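Long-range contact in 401aa long hypothetical glucose-1-phosphate thymidylyltransferase (Sulfolobus tokodaii, PDB 2GGO), which is very probably a bifunctional enzyme of sugar-nucleotide synthesis, transferring nucleotidyl groups to sugar 1-phosphates and helping to make UDP-GlcNAc and UDP-GalNAc: residues 208-220 with 341-355. Numbering follows the deposited sequence.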
# COMPACT_ATOMS: atom_id res chain seq x y z
N ASP A 208 -0.73 -2.88 -7.29
CA ASP A 208 0.52 -2.52 -6.63
C ASP A 208 0.30 -1.22 -5.87
O ASP A 208 -0.33 -0.27 -6.37
CB ASP A 208 1.73 -2.44 -7.56
CG ASP A 208 1.70 -1.25 -8.43
OD1 ASP A 208 0.57 -0.87 -8.80
OD2 ASP A 208 2.79 -0.71 -8.75
N ILE A 209 0.75 -1.18 -4.63
CA ILE A 209 0.50 -0.01 -3.85
C ILE A 209 1.68 0.88 -4.16
O ILE A 209 2.66 0.89 -3.46
CB ILE A 209 0.37 -0.38 -2.40
CG1 ILE A 209 -0.85 -1.27 -2.21
CG2 ILE A 209 0.22 0.86 -1.53
CD1 ILE A 209 -0.82 -1.93 -0.87
N GLY A 210 1.59 1.59 -5.27
CA GLY A 210 2.70 2.38 -5.77
C GLY A 210 2.52 3.88 -5.71
O GLY A 210 3.40 4.64 -6.11
N LYS A 211 1.37 4.33 -5.24
CA LYS A 211 1.14 5.77 -5.08
C LYS A 211 0.20 5.98 -3.90
O LYS A 211 -0.57 5.07 -3.55
CB LYS A 211 0.69 6.39 -6.42
CG LYS A 211 1.86 6.41 -7.46
CD LYS A 211 1.49 7.02 -8.78
CE LYS A 211 0.58 6.09 -9.59
NZ LYS A 211 1.22 5.65 -10.87
N PRO A 212 0.31 7.14 -3.18
CA PRO A 212 -0.33 7.19 -1.85
C PRO A 212 -1.83 6.99 -1.91
O PRO A 212 -2.40 6.34 -1.03
CB PRO A 212 0.07 8.57 -1.29
CG PRO A 212 1.21 9.00 -2.11
CD PRO A 212 1.00 8.40 -3.49
N TRP A 213 -2.47 7.46 -2.97
CA TRP A 213 -3.89 7.20 -3.06
C TRP A 213 -4.26 5.75 -3.18
O TRP A 213 -5.39 5.41 -2.84
CB TRP A 213 -4.56 8.02 -4.13
CG TRP A 213 -3.98 7.89 -5.44
CD1 TRP A 213 -4.37 7.02 -6.38
CD2 TRP A 213 -2.87 8.64 -5.99
NE1 TRP A 213 -3.55 7.14 -7.50
CE2 TRP A 213 -2.65 8.15 -7.29
CE3 TRP A 213 -2.04 9.67 -5.52
CZ2 TRP A 213 -1.66 8.66 -8.12
CZ3 TRP A 213 -1.05 10.17 -6.35
CH2 TRP A 213 -0.88 9.67 -7.64
N ASN A 214 -3.35 4.87 -3.64
CA ASN A 214 -3.62 3.42 -3.67
C ASN A 214 -3.82 2.82 -2.31
O ASN A 214 -4.47 1.82 -2.20
CB ASN A 214 -2.58 2.59 -4.42
CG ASN A 214 -2.35 3.06 -5.86
OD1 ASN A 214 -3.29 3.33 -6.63
ND2 ASN A 214 -1.10 3.11 -6.25
N ILE A 215 -3.32 3.44 -1.26
CA ILE A 215 -3.71 3.03 0.10
C ILE A 215 -5.24 3.13 0.33
O ILE A 215 -5.85 2.29 1.02
CB ILE A 215 -2.92 3.84 1.17
CG1 ILE A 215 -1.42 3.83 0.86
CG2 ILE A 215 -3.27 3.36 2.59
CD1 ILE A 215 -0.52 4.36 2.01
N ILE A 216 -5.85 4.17 -0.26
CA ILE A 216 -7.31 4.27 -0.26
C ILE A 216 -7.93 3.15 -1.13
O ILE A 216 -8.75 2.40 -0.69
CB ILE A 216 -7.84 5.68 -0.66
CG1 ILE A 216 -7.19 6.77 0.23
CG2 ILE A 216 -9.31 5.71 -0.34
CD1 ILE A 216 -7.21 8.27 -0.31
N ASP A 217 -7.52 3.06 -2.38
CA ASP A 217 -7.87 1.94 -3.24
C ASP A 217 -7.92 0.60 -2.47
O ASP A 217 -9.01 0.03 -2.27
CB ASP A 217 -6.87 1.89 -4.40
CG ASP A 217 -6.92 3.11 -5.26
OD1 ASP A 217 -7.89 3.87 -5.10
OD2 ASP A 217 -6.00 3.35 -6.09
N VAL A 218 -6.79 0.08 -1.99
CA VAL A 218 -6.89 -1.29 -1.38
C VAL A 218 -7.72 -1.40 -0.11
O VAL A 218 -8.33 -2.45 0.22
CB VAL A 218 -5.50 -2.00 -1.17
CG1 VAL A 218 -4.78 -2.09 -2.48
CG2 VAL A 218 -4.66 -1.17 -0.24
N ASN A 219 -7.76 -0.32 0.66
CA ASN A 219 -8.47 -0.40 1.93
C ASN A 219 -9.93 -0.38 1.61
O ASN A 219 -10.72 -1.02 2.30
CB ASN A 219 -8.10 0.83 2.79
CG ASN A 219 -7.09 0.53 3.82
OD1 ASN A 219 -7.41 0.02 4.87
ND2 ASN A 219 -5.84 0.85 3.54
N LYS A 220 -10.30 0.32 0.52
CA LYS A 220 -11.72 0.30 0.09
C LYS A 220 -12.09 -1.09 -0.36
O LYS A 220 -13.03 -1.70 0.14
CB LYS A 220 -11.95 1.29 -1.03
CG LYS A 220 -12.10 2.75 -0.58
CD LYS A 220 -12.32 3.59 -1.78
CE LYS A 220 -13.79 3.46 -2.24
NZ LYS A 220 -13.87 4.37 -3.38
N VAL A 341 -0.41 15.43 -7.55
CA VAL A 341 0.39 15.11 -6.37
C VAL A 341 1.85 15.04 -6.82
O VAL A 341 2.15 14.51 -7.89
CB VAL A 341 -0.08 13.77 -5.75
CG1 VAL A 341 0.65 13.46 -4.45
CG2 VAL A 341 -1.58 13.76 -5.54
N ASN A 342 2.77 15.59 -6.03
CA ASN A 342 4.17 15.44 -6.32
C ASN A 342 4.56 14.10 -5.82
O ASN A 342 4.34 13.80 -4.65
CB ASN A 342 4.97 16.50 -5.61
CG ASN A 342 4.56 17.88 -6.04
OD1 ASN A 342 4.38 18.13 -7.24
ND2 ASN A 342 4.38 18.78 -5.09
N VAL A 343 5.08 13.27 -6.72
CA VAL A 343 5.52 11.93 -6.35
C VAL A 343 6.93 11.74 -6.91
O VAL A 343 7.12 11.76 -8.12
CB VAL A 343 4.54 10.81 -6.84
CG1 VAL A 343 5.09 9.41 -6.50
CG2 VAL A 343 3.11 10.95 -6.25
N LYS A 344 7.91 11.59 -6.00
CA LYS A 344 9.36 11.59 -6.35
C LYS A 344 9.75 12.74 -7.26
O LYS A 344 10.35 12.52 -8.33
CB LYS A 344 9.77 10.30 -7.05
CG LYS A 344 9.67 9.07 -6.21
CD LYS A 344 10.39 7.95 -6.91
CE LYS A 344 11.82 8.39 -7.25
NZ LYS A 344 12.75 7.23 -7.17
N GLY A 345 9.39 13.96 -6.86
CA GLY A 345 9.73 15.15 -7.64
C GLY A 345 9.06 15.32 -9.00
O GLY A 345 9.54 16.11 -9.82
N LYS A 346 7.96 14.60 -9.26
CA LYS A 346 7.13 14.86 -10.45
C LYS A 346 5.67 15.14 -10.10
O LYS A 346 5.11 14.44 -9.27
CB LYS A 346 7.22 13.70 -11.44
CG LYS A 346 8.52 13.70 -12.25
CD LYS A 346 8.43 12.69 -13.39
CE LYS A 346 7.44 13.18 -14.46
NZ LYS A 346 6.54 12.07 -14.95
N ARG A 347 5.06 16.14 -10.74
CA ARG A 347 3.63 16.45 -10.53
C ARG A 347 2.78 15.46 -11.27
O ARG A 347 2.65 15.57 -12.47
CB ARG A 347 3.25 17.77 -11.16
CG ARG A 347 3.77 19.00 -10.54
CD ARG A 347 3.02 19.31 -9.27
NE ARG A 347 1.63 19.72 -9.45
CZ ARG A 347 0.80 19.87 -8.43
NH1 ARG A 347 1.21 19.62 -7.18
NH2 ARG A 347 -0.45 20.25 -8.65
N ILE A 348 2.14 14.52 -10.62
CA ILE A 348 1.38 13.59 -11.42
C ILE A 348 -0.07 13.58 -11.01
O ILE A 348 -0.38 13.90 -9.87
CB ILE A 348 1.98 12.18 -11.36
CG1 ILE A 348 1.79 11.56 -9.99
CG2 ILE A 348 3.51 12.18 -11.73
CD1 ILE A 348 1.98 10.10 -9.99
N SER A 349 -0.94 13.21 -11.94
CA SER A 349 -2.32 13.19 -11.64
C SER A 349 -2.68 11.97 -10.93
O SER A 349 -2.24 10.89 -11.28
CB SER A 349 -3.20 13.22 -12.86
OG SER A 349 -4.50 12.76 -12.45
N SER A 350 -3.58 12.12 -9.98
CA SER A 350 -4.00 11.02 -9.19
C SER A 350 -5.10 10.25 -9.88
O SER A 350 -5.47 9.17 -9.43
CB SER A 350 -4.56 11.59 -7.89
OG SER A 350 -5.78 12.22 -8.16
N GLY A 351 -5.66 10.83 -10.92
CA GLY A 351 -6.86 10.26 -11.52
C GLY A 351 -8.13 10.56 -10.76
O GLY A 351 -9.21 10.13 -11.16
N ARG A 352 -8.02 11.34 -9.67
CA ARG A 352 -9.17 11.58 -8.82
C ARG A 352 -9.54 13.04 -8.84
O ARG A 352 -8.69 13.91 -8.75
CB ARG A 352 -8.92 11.08 -7.41
CG ARG A 352 -8.68 9.58 -7.28
CD ARG A 352 -8.12 9.25 -5.90
NE ARG A 352 -9.03 9.67 -4.83
CZ ARG A 352 -9.78 8.87 -4.06
NH1 ARG A 352 -9.75 7.55 -4.22
NH2 ARG A 352 -10.58 9.41 -3.14
N ARG A 353 -10.83 13.27 -8.99
CA ARG A 353 -11.41 14.59 -9.03
C ARG A 353 -11.48 15.09 -7.59
O ARG A 353 -11.24 16.28 -7.34
CB ARG A 353 -12.84 14.53 -9.62
CG ARG A 353 -13.46 15.91 -10.00
CD ARG A 353 -15.01 15.98 -9.80
NE ARG A 353 -15.48 17.37 -9.87
CZ ARG A 353 -16.53 17.87 -9.21
NH1 ARG A 353 -17.25 17.11 -8.38
NH2 ARG A 353 -16.85 19.17 -9.37
N LYS A 354 -11.82 14.16 -6.69
CA LYS A 354 -11.75 14.34 -5.20
C LYS A 354 -10.56 13.62 -4.51
O LYS A 354 -10.45 12.36 -4.46
CB LYS A 354 -13.04 13.90 -4.53
CG LYS A 354 -14.26 14.75 -4.93
CD LYS A 354 -15.09 15.01 -3.70
CE LYS A 354 -15.92 16.25 -3.81
NZ LYS A 354 -17.25 15.75 -4.24
N LEU A 355 -9.66 14.42 -3.97
CA LEU A 355 -8.51 13.89 -3.30
C LEU A 355 -8.09 14.94 -2.28
O LEU A 355 -7.95 16.09 -2.61
CB LEU A 355 -7.38 13.61 -4.29
CG LEU A 355 -6.12 13.03 -3.60
CD1 LEU A 355 -6.48 11.66 -2.96
CD2 LEU A 355 -5.03 12.89 -4.60
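W213, near the N-terminal end of helix 212-220, meets S350, which follows I348 and S349 of a β-hairpin whose strand 341-343 runs nearly crosswise to the helix, the two axes 12.0 Å apart at 105°. CA of S350 lies over the six-membered ring in a CH-pi contact, 3.7 Å from its centroid, while CB of K211 sits on the opposite face. CG of W213 falls between its backbone N and carbonyl carbon (chi1 55°), which carries the indole out to the hairpin. There CZ3 touches CG2 of V341 at 3.7 Å, and CD1 of I348 reaches CH2 in the ring plane, also at 3.7 Å. The hairpin, closed by a type I' turn from V343 to K346, projects from the hexapeptide-repeat β-helix, so the contact joins the β-helix domain to the nucleotidyltransferase domain; F358 of the β-helix also touches W213. With an alanine in place of W213, V341, I348 and S350 would probably face a gap, and S350 CA would lose its ring. One turn on, D217 OD1 stays 4.2 Å from NH1 of R352, beyond salt-bridge range; NH2 of R352 forms a salt bridge with D314, and NE and NH2 both hydrogen-bond K354 O side-on.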